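Long-range contacts in putative uncharacterized protein (Trichoplax adhaerens, PDB 5OI9), which is the N-terminal domain of a STIL-family protein, probably taking part in CEP85 binding, PLK4 activation and centriole assembly: residues T65-K70 / S123-C128; F71-S76 / D90-G95; K81-I86 / I267-V272; C325-D330 / M344-V349. All blocks are in the same frame, centred on the assembly; numbering follows the deposited sequence.

Interaction 1: residues T65-K70 / S123-C128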
loop_
_atom_site.group_PDB
_atom_site.type_symbol
_atom_site.label_atom_id
_atom_site.label_comp_id
_atom_site.label_asym_id
_atom_site.label_seq_id
_atom_site.Cartn_x
_atom_site.Cartn_y
_atom_site.Cartn_z
ATOM N N THR A 65 22.219 -17.965 -17.545
ATOM C CA THR A 65 21.882 -16.731 -16.852
ATOM C C THR A 65 21.462 -15.670 -17.858
ATOM O O THR A 65 22.246 -15.290 -18.734
ATOM C CB THR A 65 23.073 -16.248 -16.032
ATOM O OG1 THR A 65 23.482 -17.286 -15.134
ATOM C CG2 THR A 65 22.700 -15.013 -15.236
ATOM N N LYS A 66 20.221 -15.210 -17.748
ATOM C CA LYS A 66 19.826 -14.010 -18.465
ATOM C C LYS A 66 20.705 -12.848 -18.021
ATOM O O LYS A 66 21.162 -12.792 -16.877
ATOM C CB LYS A 66 18.354 -13.691 -18.207
ATOM C CG LYS A 66 17.379 -14.682 -18.822
ATOM C CD LYS A 66 15.944 -14.315 -18.482
ATOM C CE LYS A 66 15.005 -14.645 -19.630
ATOM N NZ LYS A 66 15.351 -13.864 -20.852
ATOM N N ARG A 67 20.960 -11.921 -18.945
ATOM C CA ARG A 67 21.821 -10.790 -18.620
ATOM C C ARG A 67 21.275 -10.011 -17.429
ATOM O O ARG A 67 22.040 -9.519 -16.590
ATOM C CB ARG A 67 21.979 -9.883 -19.838
ATOM C CG ARG A 67 23.078 -8.843 -19.703
ATOM C CD ARG A 67 23.218 -8.040 -20.983
ATOM N NE ARG A 67 21.918 -7.597 -21.478
ATOM C CZ ARG A 67 21.276 -6.522 -21.031
ATOM N NH1 ARG A 67 21.815 -5.776 -20.076
ATOM N NH2 ARG A 67 20.095 -6.194 -21.537
ATOM N N ILE A 68 19.955 -9.909 -17.327
ATOM C CA ILE A 68 19.290 -9.281 -16.191
ATOM C C ILE A 68 18.624 -10.384 -15.381
ATOM O O ILE A 68 17.677 -11.027 -15.850
ATOM C CB ILE A 68 18.269 -8.230 -16.641
ATOM C CG1 ILE A 68 18.970 -7.131 -17.442
ATOM C CG2 ILE A 68 17.534 -7.654 -15.442
ATOM C CD1 ILE A 68 18.046 -6.040 -17.911
ATOM N N GLN A 69 19.114 -10.609 -14.167
ATOM C CA GLN A 69 18.500 -11.572 -13.271
ATOM C C GLN A 69 17.249 -10.985 -12.628
ATOM O O GLN A 69 17.162 -9.782 -12.365
ATOM C CB GLN A 69 19.485 -12.016 -12.189
ATOM C CG GLN A 69 20.631 -12.872 -12.702
ATOM C CD GLN A 69 21.921 -12.090 -12.870
ATOM O OE1 GLN A 69 21.911 -10.864 -12.960
ATOM N NE2 GLN A 69 23.043 -12.798 -12.895
ATOM N N LYS A 70 16.276 -11.855 -12.368
ATOM C CA LYS A 70 14.998 -11.467 -11.777
ATOM C C LYS A 70 14.874 -12.132 -10.414
ATOM O O LYS A 70 14.753 -13.360 -10.326
ATOM C CB LYS A 70 13.834 -11.871 -12.680
ATOM C CG LYS A 70 13.857 -11.244 -14.058
ATOM C CD LYS A 70 13.584 -9.752 -13.999
ATOM C CE LYS A 70 13.362 -9.182 -15.390
ATOM N NZ LYS A 70 12.971 -7.746 -15.336
ATOM N N SER A 123 15.453 -6.510 -10.177
ATOM C CA SER A 123 16.197 -6.765 -11.401
ATOM C C SER A 123 17.638 -6.330 -11.194
ATOM O O SER A 123 17.893 -5.186 -10.802
ATOM C CB SER A 123 15.588 -6.016 -12.589
ATOM O OG SER A 123 14.344 -6.579 -12.967
HETATM N N MSE A 124 18.575 -7.236 -11.440
HETATM C CA MSE A 124 19.970 -6.838 -11.362
HETATM C C MSE A 124 20.826 -7.401 -12.482
HETATM O O MSE A 124 20.573 -8.486 -12.997
HETATM C CB MSE A 124 20.562 -7.211 -10.000
HETATM C CG MSE A 124 20.355 -8.624 -9.529
HETATM SE SE MSE A 124 20.783 -8.674 -7.625
HETATM C CE MSE A 124 22.405 -7.598 -7.648
ATOM N N GLN A 125 21.837 -6.624 -12.862
ATOM C CA GLN A 125 22.722 -6.968 -13.960
ATOM C C GLN A 125 24.134 -6.510 -13.630
ATOM O O GLN A 125 24.337 -5.478 -12.982
ATOM C CB GLN A 125 22.265 -6.329 -15.278
ATOM C CG GLN A 125 22.114 -4.814 -15.214
ATOM C CD GLN A 125 21.856 -4.190 -16.574
ATOM O OE1 GLN A 125 22.358 -4.667 -17.592
ATOM N NE2 GLN A 125 21.065 -3.121 -16.597
ATOM N N LEU A 126 25.108 -7.292 -14.084
ATOM C CA LEU A 126 26.508 -6.925 -13.932
ATOM C C LEU A 126 26.837 -5.760 -14.857
ATOM O O LEU A 126 26.563 -5.815 -16.059
ATOM C CB LEU A 126 27.398 -8.131 -14.238
ATOM C CG LEU A 126 28.915 -7.958 -14.177
ATOM C CD1 LEU A 126 29.372 -7.683 -12.753
ATOM C CD2 LEU A 126 29.610 -9.193 -14.739
ATOM N N ALA A 127 27.406 -4.697 -14.293
ATOM C CA ALA A 127 27.784 -3.540 -15.095
ATOM C C ALA A 127 28.885 -3.913 -16.078
ATOM O O ALA A 127 29.789 -4.688 -15.758
ATOM C CB ALA A 127 28.257 -2.396 -14.196
ATOM N N CYS A 128 28.805 -3.355 -17.283
ATOM C CA CYS A 128 29.800 -3.605 -18.318
ATOM C C CYS A 128 29.853 -2.390 -19.239
ATOM O O CYS A 128 29.235 -1.355 -18.964
ATOM C CB CYS A 128 29.480 -4.898 -19.080
ATOM S SG CYS A 128 27.943 -4.845 -20.030
HETATM O O HOH W 1 24.351 -9.494 -15.822
#

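Interaction 2: residues F71-S76 / D90-G95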
loop_
_atom_site.group_PDB
_atom_site.type_symbol
_atom_site.label_atom_id
_atom_site.label_comp_id
_atom_site.label_asym_id
_atom_site.label_seq_id
_atom_site.Cartn_x
_atom_site.Cartn_y
_atom_site.Cartn_z
ATOM N N PHE A 71 14.893 -11.326 -9.353
ATOM C CA PHE A 71 14.708 -11.841 -8.002
ATOM C C PHE A 71 13.601 -11.081 -7.284
ATOM O O PHE A 71 12.891 -10.276 -7.893
ATOM C CB PHE A 71 16.000 -11.737 -7.184
ATOM C CG PHE A 71 17.174 -12.444 -7.795
ATOM C CD1 PHE A 71 17.174 -13.821 -7.945
ATOM C CD2 PHE A 71 18.293 -11.731 -8.193
ATOM C CE1 PHE A 71 18.261 -14.472 -8.499
ATOM C CE2 PHE A 71 19.385 -12.376 -8.745
ATOM C CZ PHE A 71 19.368 -13.748 -8.899
ATOM N N PHE A 72 13.460 -11.324 -5.982
ATOM C CA PHE A 72 12.554 -10.564 -5.136
ATOM C C PHE A 72 13.292 -10.094 -3.894
ATOM O O PHE A 72 14.142 -10.810 -3.354
ATOM C CB PHE A 72 11.324 -11.392 -4.716
ATOM C CG PHE A 72 10.430 -11.782 -5.855
ATOM C CD1 PHE A 72 9.536 -10.871 -6.394
ATOM C CD2 PHE A 72 10.475 -13.062 -6.384
ATOM C CE1 PHE A 72 8.708 -11.226 -7.444
ATOM C CE2 PHE A 72 9.650 -13.423 -7.434
ATOM C CZ PHE A 72 8.765 -12.504 -7.964
ATOM N N LEU A 73 12.977 -8.881 -3.459
ATOM C CA LEU A 73 13.249 -8.447 -2.100
ATOM C C LEU A 73 11.939 -8.472 -1.323
ATOM O O LEU A 73 10.863 -8.245 -1.882
ATOM C CB LEU A 73 13.866 -7.047 -2.072
ATOM C CG LEU A 73 15.267 -6.911 -2.680
ATOM C CD1 LEU A 73 15.783 -5.488 -2.549
ATOM C CD2 LEU A 73 16.236 -7.892 -2.033
ATOM N N LEU A 74 12.028 -8.785 -0.036
ATOM C CA LEU A 74 10.858 -8.856 0.825
ATOM C C LEU A 74 10.991 -7.814 1.923
ATOM O O LEU A 74 12.048 -7.705 2.556
ATOM C CB LEU A 74 10.688 -10.254 1.428
ATOM C CG LEU A 74 10.560 -11.398 0.423
ATOM C CD1 LEU A 74 10.227 -12.699 1.129
ATOM C CD2 LEU A 74 9.521 -11.074 -0.639
ATOM N N GLY A 75 9.921 -7.053 2.143
ATOM C CA GLY A 75 9.926 -5.999 3.133
ATOM C C GLY A 75 8.652 -6.002 3.953
ATOM O O GLY A 75 7.747 -6.810 3.736
ATOM N N SER A 76 8.605 -5.081 4.910
ATOM C CA SER A 76 7.426 -4.861 5.729
ATOM C C SER A 76 7.048 -3.389 5.666
ATOM O O SER A 76 7.907 -2.517 5.511
ATOM C CB SER A 76 7.662 -5.285 7.184
ATOM O OG SER A 76 8.716 -4.534 7.760
ATOM N N ASP A 90 14.517 -6.129 4.117
ATOM C CA ASP A 90 15.606 -6.821 4.797
ATOM C C ASP A 90 15.740 -8.292 4.409
ATOM O O ASP A 90 16.474 -9.025 5.083
ATOM C CB ASP A 90 15.434 -6.716 6.319
ATOM C CG ASP A 90 14.196 -7.440 6.820
ATOM O OD1 ASP A 90 13.239 -7.604 6.032
ATOM O OD2 ASP A 90 14.178 -7.844 8.000
ATOM N N ARG A 91 15.073 -8.750 3.353
ATOM C CA ARG A 91 15.122 -10.155 2.976
ATOM C C ARG A 91 15.270 -10.289 1.470
ATOM O O ARG A 91 14.544 -9.640 0.710
ATOM C CB ARG A 91 13.867 -10.899 3.443
ATOM C CG ARG A 91 13.861 -11.246 4.919
ATOM C CD ARG A 91 12.478 -11.687 5.344
ATOM N NE ARG A 91 11.535 -10.574 5.296
ATOM C CZ ARG A 91 10.241 -10.704 5.029
ATOM N NH1 ARG A 91 9.731 -11.902 4.771
ATOM N NH2 ARG A 91 9.458 -9.632 5.007
ATOM N N PHE A 92 16.208 -11.131 1.050
ATOM C CA PHE A 92 16.379 -11.492 -0.347
ATOM C C PHE A 92 15.738 -12.849 -0.603
ATOM O O PHE A 92 15.813 -13.751 0.236
ATOM C CB PHE A 92 17.859 -11.532 -0.730
ATOM C CG PHE A 92 18.130 -12.228 -2.032
ATOM C CD1 PHE A 92 17.823 -11.618 -3.236
ATOM C CD2 PHE A 92 18.689 -13.496 -2.052
ATOM C CE1 PHE A 92 18.070 -12.256 -4.435
ATOM C CE2 PHE A 92 18.938 -14.140 -3.248
ATOM C CZ PHE A 92 18.629 -13.520 -4.442
ATOM N N ASP A 93 15.110 -12.987 -1.763
ATOM C CA ASP A 93 14.414 -14.216 -2.121
ATOM C C ASP A 93 14.578 -14.472 -3.613
ATOM O O ASP A 93 14.064 -13.702 -4.436
ATOM C CB ASP A 93 12.934 -14.120 -1.742
ATOM C CG ASP A 93 12.174 -15.408 -2.004
ATOM O OD1 ASP A 93 12.816 -16.448 -2.263
ATOM O OD2 ASP A 93 10.927 -15.375 -1.950
ATOM N N PRO A 94 15.294 -15.530 -4.002
ATOM C CA PRO A 94 15.455 -15.812 -5.438
ATOM C C PRO A 94 14.145 -16.123 -6.133
ATOM O O PRO A 94 14.010 -15.856 -7.334
ATOM C CB PRO A 94 16.404 -17.021 -5.457
ATOM C CG PRO A 94 17.048 -17.039 -4.103
ATOM C CD PRO A 94 16.021 -16.492 -3.161
ATOM N N GLY A 95 13.174 -16.680 -5.415
ATOM C CA GLY A 95 11.876 -16.976 -5.975
ATOM C C GLY A 95 11.800 -18.357 -6.602
ATOM O O GLY A 95 12.802 -19.039 -6.826
#

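Interaction 3: residues K81-I86 / I267-V272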
loop_
_atom_site.group_PDB
_atom_site.type_symbol
_atom_site.label_atom_id
_atom_site.label_comp_id
_atom_site.label_asym_id
_atom_site.label_seq_id
_atom_site.Cartn_x
_atom_site.Cartn_y
_atom_site.Cartn_z
ATOM N N LYS A 81 5.308 7.881 12.506
ATOM C CA LYS A 81 5.179 9.230 13.060
ATOM C C LYS A 81 4.280 10.081 12.169
ATOM O O LYS A 81 4.637 10.399 11.030
ATOM C CB LYS A 81 6.549 9.898 13.282
ATOM C CG LYS A 81 7.423 10.227 12.074
ATOM C CD LYS A 81 8.571 11.121 12.548
ATOM C CE LYS A 81 9.625 11.417 11.490
ATOM N NZ LYS A 81 10.780 12.167 12.085
ATOM N N ASP A 82 3.120 10.455 12.709
ATOM C CA ASP A 82 2.077 11.189 11.992
ATOM C C ASP A 82 1.765 10.521 10.655
ATOM O O ASP A 82 1.776 11.148 9.592
ATOM C CB ASP A 82 2.452 12.663 11.800
ATOM C CG ASP A 82 1.291 13.495 11.254
ATOM O OD1 ASP A 82 0.280 13.656 11.969
ATOM O OD2 ASP A 82 1.389 13.983 10.108
ATOM N N ASP A 83 1.500 9.219 10.722
ATOM C CA ASP A 83 1.102 8.424 9.561
ATOM C C ASP A 83 2.162 8.468 8.458
ATOM O O ASP A 83 1.843 8.575 7.273
ATOM C CB ASP A 83 -0.268 8.868 9.036
ATOM C CG ASP A 83 -1.369 8.738 10.089
ATOM O OD1 ASP A 83 -1.386 7.721 10.816
ATOM O OD2 ASP A 83 -2.216 9.650 10.191
ATOM N N ARG A 84 3.434 8.383 8.854
ATOM C CA ARG A 84 4.551 8.381 7.915
ATOM C C ARG A 84 4.896 6.944 7.536
ATOM O O ARG A 84 5.243 6.133 8.401
ATOM C CB ARG A 84 5.766 9.089 8.515
ATOM C CG ARG A 84 7.068 8.816 7.786
ATOM C CD ARG A 84 8.112 9.875 8.091
ATOM N NE ARG A 84 7.709 11.188 7.597
ATOM C CZ ARG A 84 8.554 12.188 7.363
ATOM N NH1 ARG A 84 9.854 12.023 7.569
ATOM N NH2 ARG A 84 8.099 13.351 6.913
ATOM N N VAL A 85 4.806 6.638 6.246
ATOM C CA VAL A 85 4.936 5.271 5.755
ATOM C C VAL A 85 6.395 4.981 5.438
ATOM O O VAL A 85 7.054 5.752 4.729
ATOM C CB VAL A 85 4.052 5.048 4.518
ATOM C CG1 VAL A 85 4.157 3.608 4.051
ATOM C CG2 VAL A 85 2.611 5.411 4.825
ATOM N N ILE A 86 6.897 3.862 5.957
ATOM C CA ILE A 86 8.259 3.402 5.716
ATOM C C ILE A 86 8.207 1.932 5.324
ATOM O O ILE A 86 7.520 1.137 5.976
ATOM C CB ILE A 86 9.156 3.592 6.955
ATOM C CG1 ILE A 86 9.271 5.075 7.316
ATOM C CG2 ILE A 86 10.535 2.986 6.717
ATOM C CD1 ILE A 86 10.171 5.346 8.501
ATOM N N ILE A 267 -8.990 9.918 10.939
ATOM C CA ILE A 267 -9.295 9.652 9.539
ATOM C C ILE A 267 -8.076 9.803 8.641
ATOM O O ILE A 267 -8.105 9.361 7.487
ATOM C CB ILE A 267 -10.438 10.581 9.079
ATOM C CG1 ILE A 267 -11.025 10.104 7.749
ATOM C CG2 ILE A 267 -9.960 12.027 8.999
ATOM C CD1 ILE A 267 -12.141 10.958 7.246
ATOM N N HIS A 268 -6.996 10.400 9.146
ATOM C CA HIS A 268 -5.794 10.608 8.350
ATOM C C HIS A 268 -4.924 9.362 8.239
ATOM O O HIS A 268 -3.944 9.382 7.487
ATOM C CB HIS A 268 -4.970 11.753 8.940
ATOM C CG HIS A 268 -5.733 13.033 9.075
ATOM N ND1 HIS A 268 -6.078 13.811 7.992
ATOM C CD2 HIS A 268 -6.222 13.669 10.166
ATOM C CE1 HIS A 268 -6.744 14.872 8.409
ATOM N NE2 HIS A 268 -6.847 14.809 9.723
ATOM N N HIS A 269 -5.245 8.297 8.963
ATOM C CA HIS A 269 -4.482 7.064 8.848
ATOM C C HIS A 269 -4.589 6.533 7.421
ATOM O O HIS A 269 -5.701 6.445 6.879
ATOM C CB HIS A 269 -4.997 6.026 9.845
ATOM C CG HIS A 269 -4.062 4.877 10.066
ATOM N ND1 HIS A 269 -3.855 3.891 9.126
ATOM C CD2 HIS A 269 -3.285 4.552 11.127
ATOM C CE1 HIS A 269 -2.989 3.011 9.594
ATOM N NE2 HIS A 269 -2.628 3.388 10.808
ATOM N N PRO A 270 -3.472 6.186 6.774
ATOM C CA PRO A 270 -3.550 5.729 5.375
ATOM C C PRO A 270 -4.403 4.484 5.179
ATOM O O PRO A 270 -4.831 4.219 4.048
ATOM C CB PRO A 270 -2.082 5.472 5.000
ATOM C CG PRO A 270 -1.351 5.365 6.300
ATOM C CD PRO A 270 -2.088 6.230 7.274
ATOM N N TYR A 271 -4.670 3.717 6.238
ATOM C CA TYR A 271 -5.560 2.568 6.108
ATOM C C TYR A 271 -6.978 2.996 5.745
ATOM O O TYR A 271 -7.682 2.262 5.042
ATOM C CB TYR A 271 -5.567 1.759 7.406
ATOM C CG TYR A 271 -6.460 0.538 7.370
ATOM C CD1 TYR A 271 -5.993 -0.671 6.870
ATOM C CD2 TYR A 271 -7.766 0.592 7.841
ATOM C CE1 TYR A 271 -6.801 -1.789 6.835
ATOM C CE2 TYR A 271 -8.582 -0.522 7.811
ATOM C CZ TYR A 271 -8.094 -1.711 7.307
ATOM O OH TYR A 271 -8.898 -2.826 7.276
ATOM N N VAL A 272 -7.416 4.165 6.218
ATOM C CA VAL A 272 -8.761 4.643 5.906
ATOM C C VAL A 272 -8.889 4.932 4.416
ATOM O O VAL A 272 -9.841 4.494 3.760
ATOM C CB VAL A 272 -9.097 5.884 6.751
ATOM C CG1 VAL A 272 -10.458 6.440 6.358
ATOM C CG2 VAL A 272 -9.060 5.541 8.232
#

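Interaction 4: residues C325-D330 / M344-V349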
loop_
_atom_site.group_PDB
_atom_site.type_symbol
_atom_site.label_atom_id
_atom_site.label_comp_id
_atom_site.label_asym_id
_atom_site.label_seq_id
_atom_site.Cartn_x
_atom_site.Cartn_y
_atom_site.Cartn_z
ATOM N N CYS A 325 7.731 8.126 -9.073
ATOM C CA CYS A 325 9.063 8.718 -9.170
ATOM C C CYS A 325 10.103 7.668 -8.817
ATOM O O CYS A 325 9.752 6.538 -8.456
ATOM C CB CYS A 325 9.218 9.929 -8.252
ATOM S SG CYS A 325 9.555 9.523 -6.531
ATOM N N GLN A 326 11.381 8.023 -8.916
ATOM C CA GLN A 326 12.441 7.093 -8.573
ATOM C C GLN A 326 13.491 7.802 -7.733
ATOM O O GLN A 326 13.586 9.033 -7.715
ATOM C CB GLN A 326 13.087 6.483 -9.820
ATOM C CG GLN A 326 13.867 7.476 -10.655
ATOM C CD GLN A 326 14.779 6.801 -11.659
ATOM O OE1 GLN A 326 14.326 6.049 -12.522
ATOM N NE2 GLN A 326 16.078 7.059 -11.544
ATOM N N ALA A 327 14.276 6.995 -7.026
ATOM C CA ALA A 327 15.421 7.469 -6.268
ATOM C C ALA A 327 16.536 6.445 -6.404
ATOM O O ALA A 327 16.282 5.257 -6.617
ATOM C CB ALA A 327 15.074 7.697 -4.791
ATOM N N SER A 328 17.775 6.913 -6.300
ATOM C CA SER A 328 18.909 6.023 -6.483
ATOM C C SER A 328 20.078 6.495 -5.636
ATOM O O SER A 328 20.199 7.680 -5.312
ATOM C CB SER A 328 19.327 5.930 -7.957
ATOM O OG SER A 328 19.677 7.199 -8.473
ATOM N N ASP A 329 20.934 5.543 -5.280
ATOM C CA ASP A 329 22.140 5.828 -4.524
ATOM C C ASP A 329 23.106 4.670 -4.727
ATOM O O ASP A 329 22.695 3.547 -5.031
ATOM C CB ASP A 329 21.828 6.039 -3.037
ATOM C CG ASP A 329 22.972 6.689 -2.282
ATOM O OD1 ASP A 329 24.072 6.833 -2.858
ATOM O OD2 ASP A 329 22.765 7.065 -1.108
ATOM N N ASP A 330 24.392 4.962 -4.577
ATOM C CA ASP A 330 25.420 3.939 -4.664
ATOM C C ASP A 330 25.748 3.404 -3.277
ATOM O O ASP A 330 25.658 4.118 -2.275
ATOM C CB ASP A 330 26.690 4.494 -5.311
ATOM C CG ASP A 330 26.473 4.941 -6.741
ATOM O OD1 ASP A 330 25.708 4.277 -7.469
ATOM O OD2 ASP A 330 27.078 5.960 -7.140
HETATM N N MSE A 344 20.590 1.226 3.825
HETATM C CA MSE A 344 20.516 2.340 2.901
HETATM C C MSE A 344 19.097 2.912 2.911
HETATM O O MSE A 344 18.122 2.165 2.850
HETATM C CB MSE A 344 20.930 1.864 1.514
HETATM C CG MSE A 344 20.424 2.675 0.354
HETATM SE SE MSE A 344 20.725 1.658 -1.289
HETATM C CE MSE A 344 20.232 3.006 -2.561
ATOM N N ARG A 345 18.986 4.233 3.019
ATOM C CA ARG A 345 17.698 4.914 3.048
ATOM C C ARG A 345 17.497 5.696 1.759
ATOM O O ARG A 345 18.362 6.484 1.365
ATOM C CB ARG A 345 17.582 5.854 4.254
ATOM C CG ARG A 345 16.322 6.715 4.213
ATOM C CD ARG A 345 15.932 7.249 5.582
ATOM N NE ARG A 345 15.613 6.181 6.526
ATOM C CZ ARG A 345 14.992 6.368 7.688
ATOM N NH1 ARG A 345 14.607 7.583 8.053
ATOM N NH2 ARG A 345 14.748 5.338 8.485
ATOM N N LEU A 346 16.360 5.468 1.108
ATOM C CA LEU A 346 15.939 6.217 -0.066
ATOM C C LEU A 346 14.650 6.962 0.247
ATOM O O LEU A 346 13.760 6.427 0.917
ATOM C CB LEU A 346 15.732 5.294 -1.271
ATOM C CG LEU A 346 16.987 4.630 -1.837
ATOM C CD1 LEU A 346 16.630 3.576 -2.876
ATOM C CD2 LEU A 346 17.912 5.683 -2.432
ATOM N N GLN A 347 14.561 8.198 -0.236
ATOM C CA GLN A 347 13.395 9.052 -0.044
ATOM C C GLN A 347 12.688 9.228 -1.381
ATOM O O GLN A 347 13.319 9.606 -2.375
ATOM C CB GLN A 347 13.809 10.415 0.520
ATOM C CG GLN A 347 14.589 10.344 1.827
ATOM C CD GLN A 347 13.694 10.127 3.032
ATOM O OE1 GLN A 347 13.083 11.066 3.542
ATOM N NE2 GLN A 347 13.617 8.884 3.497
ATOM N N LEU A 348 11.390 8.943 -1.411
ATOM C CA LEU A 348 10.604 9.037 -2.638
ATOM C C LEU A 348 9.415 9.953 -2.386
ATOM O O LEU A 348 8.525 9.620 -1.596
ATOM C CB LEU A 348 10.140 7.653 -3.113
ATOM C CG LEU A 348 11.191 6.681 -3.672
ATOM C CD1 LEU A 348 12.044 6.072 -2.569
ATOM C CD2 LEU A 348 10.555 5.576 -4.506
ATOM N N VAL A 349 9.408 11.108 -3.045
ATOM C CA VAL A 349 8.272 12.027 -3.020
ATOM C C VAL A 349 7.724 12.104 -4.441
ATOM O O VAL A 349 8.076 13.022 -5.197
ATOM C CB VAL A 349 8.669 13.411 -2.481
ATOM C CG1 VAL A 349 7.453 14.323 -2.386
ATOM C CG2 VAL A 349 9.341 13.282 -1.120
#

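Interaction 1: residues T65-K70 / S123-C128
Lys70 turns back at its second torsion (chi2 -69°) and then runs extended, so that NZ donates a hydrogen bond to Ser123 OG at 3.0 Å. Gln125 holds CG in the crowded position between backbone N and carbonyl carbon (chi1 56°), while Arg67 bends at chi3 (47°), and the two chains run side by side in the same direction. Arg67 NH1 approaches Gln125 OE1 to 2.8 Å at the edge of the guanidinium, but the angle is too poor for a hydrogen bond. Beneath these tips the backbones form the start of an antiparallel ladder between strands 69-79 and 118-126 of the curled nine-strand sheet. Gln69 and Met124, a selenomethionine, form a hydrogen-bonded pair in it: Gln69 N gives to Met124 O at 2.8 Å, nearly along the C=O axis, and Met124 N returns a bond to Gln69 O at 3.1 Å. Both side chains lie on the face covered by helix 45-61. Beside Ser123 CB, Ile68 CG2 packs at 3.8 Å, and Ile68 CG1 lies alongside Gln125 CB. Where the strands part, one water donates to Arg67 O and accepts from Leu126 N, 2.9 Å away.

Interaction 2: residues F71-S76 / D90-G95
Strands 69-79 and 85-97 form a beta hairpin, and this contact is part of its antiparallel ladder, interrupted by a classic bulge where Asp90 and Arg91 both face Leu74. Phe72 and Asp93 exchange two bonds, Phe72 N to Asp93 O and Asp93 N to Phe72 O, each 2.9 Å. Leu74 N gives a straighter bond (165°) to Arg91 O at 2.8 Å; at the bulge, Leu74 O receives only weak bonds from the N atoms of Arg91 and Asp90. On one face, the edge of the Phe92 ring points into the face of Phe71, a T-shaped pair with centroids 5.1 Å apart and planes at 73°. Phe92 CE1 comes within 3.5 Å of Phe71 CB, and helix 45-61 packs against both rings. The other face carries Leu74, whose CB sits centrally over the Arg91 guanidinium, 3.6 Å above its plane. Asp93 OD1 accepts from Gly95 N at 3.2 Å, closing an Asx turn, and also bonds Thr111 OG1. Arg91 is held by Asp90 OD1 at the guanidinium edge and by Asp117 at NH2; with two carboxylates so close, its positive charge is probably well compensated while the flat group stays pressed on leucine.

Interaction 3: residues K81-I86 / I267-V272
Asp83 and His269 meet at about a right angle, with carboxylate and imidazole planes 65° apart. Asp83 projects its CB at the other segment; CG stands anti to the carbonyl carbon, and OD1 comes obliquely to His269 CD2 at 3.7 Å. The other oxygen, OD2, lies 3.2 Å from His268 O, two acceptors that cannot bond to each other. Behind the carboxylate, Asp83 CB rests on Pro270 CD at 3.7 Å. The aspartate belongs to the turn of the hairpin between strands 69-79 and 85-97, with the backbone in the left-handed region, and presses on the N-terminus of helix 270-281. His269 is the N-cap of that helix: with CG anti to the backbone N, the ring swings round so that ND1 accepts from Tyr271 N at 3.0 Å and 161°, close to the ring plane. That bond fixes the ring rotation and leaves NE2 4.5 Å from Asp83 OD1, not in contact. The helix start would probably stabilise a negative carboxylate here, while an accepting ND1 is consistent with a neutral ring protonated on NE2. Val85 CG2 touches Pro270 CG at 4.2 Å, while Ile79 packs against both His269 and Pro270.

Interaction 4: residues C325-D330 / M344-V349
Strands 325-330 and 344-348 belong to the same curled nine-strand sheet but are not neighbours in it: the first bonds to strand 180-192, the second to strand 39-44. They run roughly antiparallel, at 156°, and meet through side chains without a backbone ladder between them. Leu348 carries one end of the contact, and each of its atoms has a partner. Its CB lies 3.9 Å from Cys325 SG. CG, anti to the carbonyl carbon (chi1 -70°), comes within 4.2 Å of Ala327 CB. From there the branches split: CD1 stays on that same methyl at 4.1 Å, while CD2 reaches Cys325 O, also at 4.1 Å. Ala327 CB therefore lies against the CG-CD1 side of the leucine, and it also approaches Gln347 O to 3.5 Å. That carbonyl accepts a bond from Asn356, apparently a residue of the C-terminal tag, whose side chain also touches Cys325 and Ala327. Next along the strand, Leu346 leans its CD2 on Asp329 CB at 4.0 Å and close to the Ser328 carbonyl carbon. Val185 and Ser187 of strand 180-192 continue this packing against Met344 and Leu346. Met344, a selenomethionine, is extended all the way along its chain, and its terminal CE ends 3.5 Å from Asp329 CB.

Overall arrangement
All four contacts reach the nine-strand curled sheet of this STIL N-terminal domain. Interactions 1 and 2 share strand 69-79, which pairs with 118-126 on one side and 85-97 on the other; their centres are 16 Å apart, and Met124 of the first packs on Phe71 of the second. Interaction 3, its centre 24 Å from that of interaction 2, uses the opening of strand 85-97 and links the hairpin turn to helix 270-281, which packs on strand 256-264 of the seven-strand sheet. Along the chain, interaction 3 alternates with 1 and 2, tying distant sequence to the early hairpin. Interaction 4 follows last, with its nearest atoms about 5 Å from interaction 3, and brings the C-terminal strands onto the same sheet.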